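PDB 6SCE: uncharacterized protein from Thermus thermophilus HB8, which is a DNA nuclease of the type III CRISPR defence, carrying CARF domains and switched on by binding a cyclic oligoadenylate second messenger. Local coordinates for residues Gln301-Tyr306 against Glu426-Leu431; Ala296-Gln301 against Ser327-Ala332; Leu305-Leu310 against Val418-Gly423. One frame throughout, in Å; residues are numbered along the deposited sequence.

Interaction 1: residues Gln301-Tyr306 against Glu426-Leu431; sequences QAVPLY and EDLLAL. With nucleotides of chain B.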
loop_
_atom_site.group_PDB
_atom_site.type_symbol
_atom_site.label_atom_id
_atom_site.label_comp_id
_atom_site.label_asym_id
_atom_site.label_seq_id
_atom_site.Cartn_x
_atom_site.Cartn_y
_atom_site.Cartn_z
ATOM N N GLN A 301 4.692 -0.257 0.182
ATOM C CA GLN A 301 4.550 -0.691 1.590
ATOM C C GLN A 301 5.851 -0.616 2.340
ATOM O O GLN A 301 6.816 -1.266 1.982
ATOM C CB GLN A 301 3.984 -2.092 1.667
ATOM C CG GLN A 301 2.654 -2.243 1.007
ATOM C CD GLN A 301 1.623 -1.262 1.517
ATOM O OE1 GLN A 301 1.454 -1.097 2.734
ATOM N NE2 GLN A 301 0.880 -0.643 0.600
ATOM N N ALA A 302 5.877 0.171 3.408
ATOM C CA ALA A 302 7.078 0.267 4.234
ATOM C C ALA A 302 7.226 -0.882 5.232
ATOM O O ALA A 302 8.322 -1.214 5.599
ATOM C CB ALA A 302 7.074 1.580 4.996
ATOM N N VAL A 303 6.121 -1.489 5.666
ATOM C CA VAL A 303 6.203 -2.480 6.755
ATOM C C VAL A 303 7.134 -3.678 6.450
ATOM O O VAL A 303 7.910 -4.059 7.301
ATOM C CB VAL A 303 4.803 -2.938 7.216
ATOM C CG1 VAL A 303 4.876 -4.153 8.118
ATOM C CG2 VAL A 303 4.091 -1.795 7.946
ATOM N N PRO A 304 7.074 -4.263 5.232
ATOM C CA PRO A 304 7.959 -5.385 4.960
ATOM C C PRO A 304 9.427 -5.040 5.057
ATOM O O PRO A 304 10.244 -5.839 5.533
ATOM C CB PRO A 304 7.578 -5.796 3.531
ATOM C CG PRO A 304 6.134 -5.389 3.403
ATOM C CD PRO A 304 6.050 -4.098 4.187
ATOM N N LEU A 305 9.785 -3.851 4.600
ATOM C CA LEU A 305 11.150 -3.395 4.713
ATOM C C LEU A 305 11.555 -3.207 6.164
ATOM O O LEU A 305 12.670 -3.533 6.566
ATOM C CB LEU A 305 11.316 -2.075 3.975
ATOM C CG LEU A 305 12.749 -1.540 3.831
ATOM C CD1 LEU A 305 13.776 -2.540 3.365
ATOM C CD2 LEU A 305 12.687 -0.377 2.850
ATOM N N TYR A 306 10.642 -2.675 6.951
ATOM C CA TYR A 306 10.894 -2.493 8.374
ATOM C C TYR A 306 11.046 -3.860 9.087
ATOM O O TYR A 306 11.924 -4.032 9.912
ATOM C CB TYR A 306 9.781 -1.697 8.992
ATOM C CG TYR A 306 10.059 -1.278 10.410
ATOM C CD1 TYR A 306 11.206 -0.577 10.721
ATOM C CD2 TYR A 306 9.172 -1.550 11.422
ATOM C CE1 TYR A 306 11.483 -0.168 12.009
ATOM C CE2 TYR A 306 9.431 -1.139 12.726
ATOM C CZ TYR A 306 10.588 -0.452 13.010
ATOM O OH TYR A 306 10.874 -0.036 14.290
ATOM N N GLU A 426 7.399 5.381 15.449
ATOM C CA GLU A 426 8.065 6.533 14.890
ATOM C C GLU A 426 9.151 6.123 13.866
ATOM O O GLU A 426 9.415 6.875 12.932
ATOM C CB GLU A 426 8.624 7.462 15.980
ATOM C CG GLU A 426 9.627 6.844 16.936
ATOM C CD GLU A 426 8.996 6.081 18.096
ATOM O OE1 GLU A 426 7.773 5.767 18.084
ATOM O OE2 GLU A 426 9.749 5.769 19.034
ATOM N N ASP A 427 9.754 4.939 14.038
ATOM C CA ASP A 427 10.759 4.440 13.092
ATOM C C ASP A 427 10.089 3.990 11.815
ATOM O O ASP A 427 10.527 4.347 10.729
ATOM C CB ASP A 427 11.612 3.315 13.693
ATOM C CG ASP A 427 12.566 3.818 14.765
ATOM O OD1 ASP A 427 12.675 5.034 14.935
ATOM O OD2 ASP A 427 13.199 3.008 15.459
ATOM N N LEU A 428 9.013 3.222 11.931
ATOM C CA LEU A 428 8.264 2.857 10.755
ATOM C C LEU A 428 7.837 4.104 9.972
ATOM O O LEU A 428 7.996 4.168 8.734
ATOM C CB LEU A 428 7.049 2.018 11.117
ATOM C CG LEU A 428 6.128 1.648 9.961
ATOM C CD1 LEU A 428 6.885 0.854 8.901
ATOM C CD2 LEU A 428 4.977 0.842 10.531
ATOM N N LEU A 429 7.300 5.095 10.682
ATOM C CA LEU A 429 6.831 6.307 10.032
ATOM C C LEU A 429 7.958 7.087 9.317
ATOM O O LEU A 429 7.726 7.633 8.231
ATOM C CB LEU A 429 6.103 7.215 11.046
ATOM C CG LEU A 429 4.668 6.830 11.383
ATOM C CD1 LEU A 429 4.242 7.526 12.670
ATOM C CD2 LEU A 429 3.700 7.170 10.264
ATOM N N ALA A 430 9.143 7.128 9.923
ATOM C CA ALA A 430 10.315 7.717 9.294
ATOM C C ALA A 430 10.614 6.993 7.975
ATOM O O ALA A 430 10.790 7.606 6.912
ATOM C CB ALA A 430 11.497 7.638 10.237
ATOM N N LEU A 431 10.598 5.664 8.028
ATOM C CA LEU A 431 10.894 4.874 6.837
ATOM C C LEU A 431 9.911 5.190 5.738
ATOM O O LEU A 431 10.252 5.225 4.559
ATOM C CB LEU A 431 10.891 3.378 7.179
ATOM C CG LEU A 431 11.133 2.400 6.043
ATOM C CD1 LEU A 431 12.563 2.543 5.560
ATOM C CD2 LEU A 431 10.875 0.996 6.582
ATOM P P A B 4 4.058 -3.446 -2.522
ATOM O OP1 A B 4 2.599 -3.152 -2.458
ATOM O OP2 A B 4 5.017 -2.586 -1.742
ATOM O "O5'" A B 4 4.271 -4.982 -2.139
ATOM C "C5'" A B 4 4.188 -5.344 -0.753
ATOM C "C4'" A B 4 3.755 -6.788 -0.668
ATOM O "O4'" A B 4 3.975 -7.284 0.684
ATOM C "C3'" A B 4 2.275 -6.989 -0.962
ATOM O "O3'" A B 4 1.955 -8.221 -1.602
ATOM C "C2'" A B 4 1.693 -7.001 0.454
ATOM O "O2'" A B 4 0.411 -7.585 0.512
ATOM C "C1'" A B 4 2.762 -7.815 1.160
ATOM N N9 A B 4 2.724 -7.750 2.614
ATOM C C8 A B 4 2.731 -8.847 3.439
ATOM N N7 A B 4 2.634 -8.531 4.705
ATOM C C5 A B 4 2.520 -7.145 4.719
ATOM C C6 A B 4 2.377 -6.207 5.763
ATOM N N6 A B 4 2.283 -6.529 7.058
ATOM N N1 A B 4 2.272 -4.899 5.415
ATOM C C2 A B 4 2.331 -4.577 4.116
ATOM N N3 A B 4 2.488 -5.367 3.050
ATOM C C4 A B 4 2.579 -6.652 3.421
HETATM O O HOH W 1 13.286 0.634 14.659
#

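Interaction 2: residues Ala296-Gln301 against Ser327-Ala332; sequences ALVSEQ and SRLRWA. With nucleotides of chain B.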
loop_
_atom_site.group_PDB
_atom_site.type_symbol
_atom_site.label_atom_id
_atom_site.label_comp_id
_atom_site.label_asym_id
_atom_site.label_seq_id
_atom_site.Cartn_x
_atom_site.Cartn_y
_atom_site.Cartn_z
ATOM N N ALA A 296 16.994 -5.338 -0.699
ATOM C CA ALA A 296 15.567 -5.107 -0.827
ATOM C C ALA A 296 15.247 -4.136 -1.944
ATOM O O ALA A 296 16.086 -3.279 -2.305
ATOM C CB ALA A 296 15.002 -4.564 0.486
ATOM N N LEU A 297 14.033 -4.274 -2.493
ATOM C CA LEU A 297 13.454 -3.276 -3.374
ATOM C C LEU A 297 12.746 -2.253 -2.476
ATOM O O LEU A 297 12.542 -2.524 -1.285
ATOM C CB LEU A 297 12.523 -3.978 -4.377
ATOM C CG LEU A 297 13.475 -5.025 -4.986
ATOM C CD1 LEU A 297 13.040 -6.471 -4.934
ATOM C CD2 LEU A 297 14.051 -4.598 -6.322
ATOM N N VAL A 298 12.410 -1.079 -3.022
ATOM C CA VAL A 298 11.628 -0.093 -2.306
ATOM C C VAL A 298 10.367 0.153 -3.112
ATOM O O VAL A 298 10.408 0.379 -4.324
ATOM C CB VAL A 298 12.402 1.218 -2.051
ATOM C CG1 VAL A 298 11.500 2.245 -1.373
ATOM C CG2 VAL A 298 13.606 0.945 -1.169
ATOM N N SER A 299 9.233 0.084 -2.435
ATOM C CA SER A 299 7.952 0.324 -3.071
ATOM C C SER A 299 6.920 0.838 -2.058
ATOM O O SER A 299 7.304 1.429 -1.049
ATOM C CB SER A 299 7.512 -0.896 -3.865
ATOM O OG SER A 299 7.337 -2.045 -3.052
ATOM N N GLU A 300 5.630 0.689 -2.328
ATOM C CA GLU A 300 4.622 1.429 -1.598
ATOM C C GLU A 300 4.541 1.021 -0.119
ATOM O O GLU A 300 4.371 1.861 0.753
ATOM C CB GLU A 300 3.256 1.302 -2.289
ATOM C CG GLU A 300 2.093 1.927 -1.522
ATOM C CD GLU A 300 2.212 3.439 -1.338
ATOM O OE1 GLU A 300 2.826 4.084 -2.218
ATOM O OE2 GLU A 300 1.670 3.986 -0.323
ATOM N N GLN A 301 4.692 -0.257 0.182
ATOM C CA GLN A 301 4.550 -0.691 1.590
ATOM C C GLN A 301 5.851 -0.616 2.340
ATOM O O GLN A 301 6.816 -1.266 1.982
ATOM C CB GLN A 301 3.984 -2.092 1.667
ATOM C CG GLN A 301 2.654 -2.243 1.007
ATOM C CD GLN A 301 1.623 -1.262 1.517
ATOM O OE1 GLN A 301 1.454 -1.097 2.734
ATOM N NE2 GLN A 301 0.880 -0.643 0.600
ATOM N N SER A 327 11.303 9.413 -3.966
ATOM C CA SER A 327 11.011 9.909 -2.611
ATOM C C SER A 327 11.095 8.786 -1.578
ATOM O O SER A 327 11.741 8.916 -0.543
ATOM C CB SER A 327 9.612 10.522 -2.524
ATOM O OG SER A 327 9.519 11.648 -3.367
ATOM N N ARG A 328 10.448 7.674 -1.875
ATOM C CA ARG A 328 10.485 6.546 -0.931
ATOM C C ARG A 328 11.896 6.010 -0.727
ATOM O O ARG A 328 12.261 5.608 0.385
ATOM C CB ARG A 328 9.519 5.448 -1.359
ATOM C CG ARG A 328 8.057 5.915 -1.400
ATOM C CD ARG A 328 7.573 6.251 -0.006
ATOM N NE ARG A 328 7.627 5.061 0.841
ATOM C CZ ARG A 328 6.633 4.178 0.966
ATOM N NH1 ARG A 328 5.479 4.364 0.329
ATOM N NH2 ARG A 328 6.811 3.097 1.729
ATOM N N LEU A 329 12.695 5.986 -1.791
ATOM C CA LEU A 329 14.065 5.553 -1.677
ATOM C C LEU A 329 14.826 6.520 -0.773
ATOM O O LEU A 329 15.597 6.092 0.101
ATOM C CB LEU A 329 14.732 5.459 -3.043
ATOM C CG LEU A 329 16.195 5.040 -3.092
ATOM C CD1 LEU A 329 16.361 3.650 -2.543
ATOM C CD2 LEU A 329 16.713 5.100 -4.523
ATOM N N ARG A 330 14.615 7.815 -0.984
ATOM C CA ARG A 330 15.293 8.843 -0.163
ATOM C C ARG A 330 14.993 8.641 1.336
ATOM O O ARG A 330 15.890 8.672 2.191
ATOM C CB ARG A 330 14.838 10.238 -0.612
ATOM C CG ARG A 330 15.424 11.408 0.166
ATOM C CD ARG A 330 14.820 12.724 -0.335
ATOM N NE ARG A 330 15.400 13.892 0.339
ATOM C CZ ARG A 330 14.985 15.153 0.170
ATOM N NH1 ARG A 330 13.976 15.435 -0.642
ATOM N NH2 ARG A 330 15.572 16.140 0.833
ATOM N N TRP A 331 13.737 8.396 1.672
ATOM C CA TRP A 331 13.327 8.222 3.076
ATOM C C TRP A 331 13.862 6.928 3.665
ATOM O O TRP A 331 14.214 6.871 4.832
ATOM C CB TRP A 331 11.805 8.268 3.217
ATOM C CG TRP A 331 11.269 9.560 2.704
ATOM C CD1 TRP A 331 11.864 10.778 2.816
ATOM C CD2 TRP A 331 10.065 9.767 1.967
ATOM N NE1 TRP A 331 11.103 11.730 2.204
ATOM C CE2 TRP A 331 9.987 11.137 1.679
ATOM C CE3 TRP A 331 9.039 8.931 1.534
ATOM C CZ2 TRP A 331 8.927 11.690 0.983
ATOM C CZ3 TRP A 331 7.979 9.492 0.833
ATOM C CH2 TRP A 331 7.935 10.845 0.567
ATOM N N ALA A 332 13.915 5.883 2.839
ATOM C CA ALA A 332 14.476 4.604 3.295
ATOM C C ALA A 332 15.967 4.765 3.581
ATOM O O ALA A 332 16.474 4.291 4.604
ATOM C CB ALA A 332 14.264 3.508 2.264
ATOM P P A B 4 4.058 -3.446 -2.522
ATOM O OP1 A B 4 2.599 -3.152 -2.458
ATOM O OP2 A B 4 5.017 -2.586 -1.742
ATOM O "O5'" A B 4 4.271 -4.982 -2.139
ATOM C "C5'" A B 4 4.188 -5.344 -0.753
ATOM C "C4'" A B 4 3.755 -6.788 -0.668
ATOM O "O4'" A B 4 3.975 -7.284 0.684
ATOM C "C3'" A B 4 2.275 -6.989 -0.962
ATOM O "O3'" A B 4 1.955 -8.221 -1.602
ATOM C "C2'" A B 4 1.693 -7.001 0.454
ATOM O "O2'" A B 4 0.411 -7.585 0.512
ATOM C "C1'" A B 4 2.762 -7.815 1.160
ATOM N N9 A B 4 2.724 -7.750 2.614
ATOM C C8 A B 4 2.731 -8.847 3.439
ATOM N N7 A B 4 2.634 -8.531 4.705
ATOM C C5 A B 4 2.520 -7.145 4.719
ATOM C C6 A B 4 2.377 -6.207 5.763
ATOM N N6 A B 4 2.283 -6.529 7.058
ATOM N N1 A B 4 2.272 -4.899 5.415
ATOM C C2 A B 4 2.331 -4.577 4.116
ATOM N N3 A B 4 2.488 -5.367 3.050
ATOM C C4 A B 4 2.579 -6.652 3.421
ATOM P P A B 3 2.919 -6.965 -8.759
ATOM O OP1 A B 3 3.818 -7.430 -9.892
ATOM O OP2 A B 3 2.450 -8.088 -7.874
ATOM O "O5'" A B 3 3.686 -5.867 -7.911
ATOM C "C5'" A B 3 3.040 -5.013 -6.956
ATOM C "C4'" A B 3 4.126 -4.207 -6.282
ATOM O "O4'" A B 3 4.768 -3.334 -7.261
ATOM C "C3'" A B 3 3.669 -3.306 -5.141
ATOM O "O3'" A B 3 4.535 -3.558 -4.051
ATOM C "C2'" A B 3 3.850 -1.894 -5.719
ATOM O "O2'" A B 3 4.098 -0.903 -4.746
ATOM C "C1'" A B 3 5.049 -2.110 -6.634
ATOM N N9 A B 3 5.181 -1.113 -7.671
ATOM C C8 A B 3 4.191 -0.685 -8.524
ATOM N N7 A B 3 4.629 0.207 -9.389
ATOM C C5 A B 3 5.979 0.333 -9.108
ATOM C C6 A B 3 6.994 1.115 -9.693
ATOM N N6 A B 3 6.783 1.905 -10.743
ATOM N N1 A B 3 8.241 0.984 -9.183
ATOM C C2 A B 3 8.440 0.153 -8.154
ATOM N N3 A B 3 7.561 -0.629 -7.514
ATOM C C4 A B 3 6.335 -0.485 -8.053
HETATM O O HOH W 2 4.540 6.290 -1.443
#

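Interaction 3: residues Leu305-Leu310 against Val418-Gly423; sequences LYAAYL and VPWEEG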
loop_
_atom_site.group_PDB
_atom_site.type_symbol
_atom_site.label_atom_id
_atom_site.label_comp_id
_atom_site.label_asym_id
_atom_site.label_seq_id
_atom_site.Cartn_x
_atom_site.Cartn_y
_atom_site.Cartn_z
ATOM N N LEU A 305 9.785 -3.851 4.600
ATOM C CA LEU A 305 11.150 -3.395 4.713
ATOM C C LEU A 305 11.555 -3.207 6.164
ATOM O O LEU A 305 12.670 -3.533 6.566
ATOM C CB LEU A 305 11.316 -2.075 3.975
ATOM C CG LEU A 305 12.749 -1.540 3.831
ATOM C CD1 LEU A 305 13.776 -2.540 3.365
ATOM C CD2 LEU A 305 12.687 -0.377 2.850
ATOM N N TYR A 306 10.642 -2.675 6.951
ATOM C CA TYR A 306 10.894 -2.493 8.374
ATOM C C TYR A 306 11.046 -3.860 9.087
ATOM O O TYR A 306 11.924 -4.032 9.912
ATOM C CB TYR A 306 9.781 -1.697 8.992
ATOM C CG TYR A 306 10.059 -1.278 10.410
ATOM C CD1 TYR A 306 11.206 -0.577 10.721
ATOM C CD2 TYR A 306 9.172 -1.550 11.422
ATOM C CE1 TYR A 306 11.483 -0.168 12.009
ATOM C CE2 TYR A 306 9.431 -1.139 12.726
ATOM C CZ TYR A 306 10.588 -0.452 13.010
ATOM O OH TYR A 306 10.874 -0.036 14.290
ATOM N N ALA A 307 10.175 -4.813 8.754
ATOM C CA ALA A 307 10.295 -6.154 9.298
ATOM C C ALA A 307 11.629 -6.745 8.951
ATOM O O ALA A 307 12.278 -7.367 9.792
ATOM C CB ALA A 307 9.169 -7.047 8.793
ATOM N N ALA A 308 12.053 -6.557 7.708
ATOM C CA ALA A 308 13.343 -7.079 7.264
ATOM C C ALA A 308 14.505 -6.480 8.058
ATOM O O ALA A 308 15.479 -7.175 8.373
ATOM C CB ALA A 308 13.530 -6.838 5.782
ATOM N N TYR A 309 14.417 -5.187 8.331
ATOM C CA TYR A 309 15.395 -4.512 9.186
ATOM C C TYR A 309 15.409 -5.134 10.607
ATOM O O TYR A 309 16.471 -5.423 11.139
ATOM C CB TYR A 309 15.074 -3.022 9.250
ATOM C CG TYR A 309 15.766 -2.332 10.387
ATOM C CD1 TYR A 309 17.128 -2.122 10.344
ATOM C CD2 TYR A 309 15.069 -1.960 11.528
ATOM C CE1 TYR A 309 17.783 -1.526 11.406
ATOM C CE2 TYR A 309 15.710 -1.346 12.590
ATOM C CZ TYR A 309 17.074 -1.144 12.516
ATOM O OH TYR A 309 17.743 -0.553 13.552
ATOM N N LEU A 310 14.241 -5.350 11.199
ATOM C CA LEU A 310 14.176 -5.909 12.552
ATOM C C LEU A 310 14.757 -7.324 12.580
ATOM O O LEU A 310 15.503 -7.682 13.493
ATOM C CB LEU A 310 12.757 -5.918 13.087
ATOM C CG LEU A 310 12.108 -4.556 13.292
ATOM C CD1 LEU A 310 10.688 -4.748 13.774
ATOM C CD2 LEU A 310 12.921 -3.708 14.247
ATOM N N VAL A 418 9.444 -12.495 14.019
ATOM C CA VAL A 418 10.118 -11.205 13.968
ATOM C C VAL A 418 10.193 -10.642 15.376
ATOM O O VAL A 418 9.236 -10.794 16.129
ATOM C CB VAL A 418 9.315 -10.260 13.081
ATOM C CG1 VAL A 418 9.959 -8.878 12.985
ATOM C CG2 VAL A 418 9.238 -10.857 11.685
ATOM N N PRO A 419 11.304 -9.986 15.736
ATOM C CA PRO A 419 11.337 -9.360 17.076
ATOM C C PRO A 419 10.556 -8.039 17.076
ATOM O O PRO A 419 11.126 -6.962 17.210
ATOM C CB PRO A 419 12.822 -9.142 17.345
ATOM C CG PRO A 419 13.512 -9.247 16.025
ATOM C CD PRO A 419 12.603 -9.960 15.056
ATOM N N TRP A 420 9.247 -8.139 16.976
ATOM C CA TRP A 420 8.419 -6.958 16.804
ATOM C C TRP A 420 8.499 -6.052 18.022
ATOM O O TRP A 420 8.275 -4.852 17.899
ATOM C CB TRP A 420 6.966 -7.342 16.627
ATOM C CG TRP A 420 6.636 -8.018 15.324
ATOM C CD1 TRP A 420 6.124 -9.259 15.163
ATOM C CD2 TRP A 420 6.711 -7.435 14.025
ATOM N NE1 TRP A 420 5.903 -9.505 13.823
ATOM C CE2 TRP A 420 6.235 -8.387 13.112
ATOM C CE3 TRP A 420 7.133 -6.192 13.546
ATOM C CZ2 TRP A 420 6.192 -8.151 11.737
ATOM C CZ3 TRP A 420 7.064 -5.952 12.163
ATOM C CH2 TRP A 420 6.598 -6.927 11.298
ATOM N N GLU A 421 8.821 -6.625 19.184
ATOM C CA GLU A 421 8.950 -5.844 20.421
ATOM C C GLU A 421 10.034 -4.774 20.331
ATOM O O GLU A 421 10.035 -3.833 21.110
ATOM C CB GLU A 421 9.158 -6.752 21.657
ATOM C CG GLU A 421 10.518 -7.437 21.747
ATOM C CD GLU A 421 10.670 -8.630 20.810
ATOM O OE1 GLU A 421 9.700 -8.999 20.106
ATOM O OE2 GLU A 421 11.772 -9.211 20.774
ATOM N N GLU A 422 10.940 -4.911 19.374
ATOM C CA GLU A 422 11.967 -3.892 19.104
ATOM C C GLU A 422 11.513 -2.802 18.156
ATOM O O GLU A 422 12.258 -1.881 17.877
ATOM C CB GLU A 422 13.203 -4.528 18.494
ATOM C CG GLU A 422 13.834 -5.638 19.309
ATOM C CD GLU A 422 14.993 -6.275 18.571
ATOM O OE1 GLU A 422 15.377 -5.759 17.484
ATOM O OE2 GLU A 422 15.507 -7.302 19.049
ATOM N N GLY A 423 10.312 -2.934 17.629
ATOM C CA GLY A 423 9.758 -1.978 16.683
ATOM C C GLY A 423 9.274 -0.723 17.384
ATOM O O GLY A 423 8.977 -0.735 18.603
#

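Interaction 1: residues Gln301-Tyr306 against Glu426-Leu431
Apolar contacts carry most of this meeting between the start of helix 303-312 and helix 425-432. Two leucines reach across, both with CG anti to the backbone N. Leu431 sends its CD2 into the first turn of the other helix: it lies 3.5 Å from the carbonyl O of Ala302 and 3.8 Å from CB of Tyr306, while its CD1 touches CD2 of Leu305. Leu428 takes the neighbouring place, its CD2 set 3.8 Å from CG2 of Val303 and its CD1 3.9 Å from CB of Tyr306. Ala302 presents its CB to both leucines. The Tyr306 side chain is also anti to its N (chi1 -171°), which carries the ring obliquely across helix 425-432, with the backbone N of Leu428 over the outer part of one face and CB of Asp427 3.5 Å from the OH.

Polar contacts gather at the tip of the tyrosine. Tyr306 OH and Asp427 OD2 stand too far apart to bond directly, at 4.0 Å. A water in the plane of the ring joins them, 2.5 Å from Tyr306 OH and donating to Asp427 OD2. Tyr306 OH is also hydrogen-bonded to the backbone N of Arg424, and Asp427 OD2 forms a salt bridge with Lys339.

Ligand contacts lie beyond the apolar layer. The backbone N of Gln301 donates a nearly straight bond (166°) to OP2 of A4 of chain B, at 3.0 Å. Val303 CG1 and Pro304 CG approach the adenine from the same side, CG1 near N6 and CG over N3. Val303 thus lies between adenine and Leu428, one methyl to each, and Leu428 in turn touches Leu552. Apolar contact therefore places the nucleotide pocket next to the sheet containing strand 551-558, with no direct hydrogen bond between the two segments.

Interaction 2: residues Ala296-Gln301 against Ser327-Ala332
Arg328 leaves helix 326-338 with its CB 3.8 Å from CG1 of Val298, at the end of strand 293-297. CG is anti to the carbonyl carbon (chi1 -61°), and further bends at chi2 and chi3 fold the chain toward the loop after the strand. NE has Ser299 O as its nearest neighbour across the contact; this oxygen sits over the rim of one guanidinium face, too badly angled to bond. The tip comes end-on to one carbonyl: NH1 donates to Glu300 O at 2.8 Å and NH2 to the same Glu300 O at 2.9 Å. The oxygen lies close to the guanidinium plane, but both nitrogens stand above the plane of its carbonyl, and N-H angles of 143° and 137° show that sharing one acceptor bends each bond. NH1 also meets a water 2.8 Å away that donates to Glu300 OE1; the direct Glu300-Arg328 salt bridge is long, 3.7 Å from OE1 to NH1.

Behind the arginine, Val298 CG2 meets CD1 of Leu329 at 4.1 Å and faces CB of Ala332, seating the helix on the parallel core of the mixed, Rossmann-like sheet.

The gripped loop carries the ligand on its other flank. Ser299 OG donates to OP2 of A4 of chain B at 2.7 Å, and Glu300 N gives a longer bond, 3.3 Å, to O2' of A3 of chain B. Arg328 is thus a second-shell residue: its paired bonds would polarise the Glu300-Gln301 peptide, whose N-H, on Gln301, faces the phosphate, and probably make it a better donor.

Interaction 3: residues Leu305-Leu310 against Val418-Gly423
Leu310 stands almost at a right angle to Trp420, its branched end directed at the six-membered part of the indole. With CG anti to the carbonyl carbon (chi1 -64°), the leucine stretches from helix 303-312 into the turn that follows strand 415-417, and its CD1 lies 3.8 Å from CE3 of Trp420. The same methyl is 4.1 Å from CA of Gly423, while CD2 turns toward Glu422 O. Nearer the helix, Leu310 CB is 4.1 Å from CG1 of Val418.

Trp420 points its CB away from the helix, yet the large ring swings back. Val418 CG1 lies over the centre of one indole face, 3.6 Å above its plane, so the valine backs the indole while Leu310 and Ala307 touch its six-membered ring. The far corner of that ring, CH2, presses on CB of Ala307 at 3.6 Å, one helical turn before Leu310. Rotation of the indole is further fixed where NE1 is hydrogen-bonded to Asp406 O, and Leu403 of strand 399-404 touches both Ala307 and Trp420.

Two contacts extend the patch along the helix. Pro419 touches the helix backbone with CG, 3.6 Å from Leu310 O. At the other end Tyr306 OH, held by the backbone N of Arg424, comes 3.3 Å from CA of the preceding Gly423.

The turn's backbone forms an inverse gamma turn at Pro419, with a weak bond, then a short 3-10 segment in which Glu422 N donates to Pro419 O and Gly423 N to Trp420 O. No hydrogen bond crosses between the two segments. The join is therefore one of shape and apolar surface, and it seats the link between the sheet's last strand and helix 425-432 against helix 303-312.

How the interactions relate
All three contacts use the unit of strand 293-297, the following loop and helix 303-312, in a Rossmann-like domain, probably a CARF domain. Interaction 2 comes first along it, at the strand end and loop; interaction 1 follows at the helix start, sharing Gln301, and interaction 3 farther along the helix, sharing Leu305 and Tyr306. The centre of interaction 1 lies about 9 Å from each of the others, whose own centres are about 16 Å apart. Leu431 of interaction 1 packs on Ala332 of interaction 2. The nucleotide-binding loop is thus bordered by helix 326-338, and helix 303-312 by residues 418-431, which lead into strand 434-438 of the following sheet.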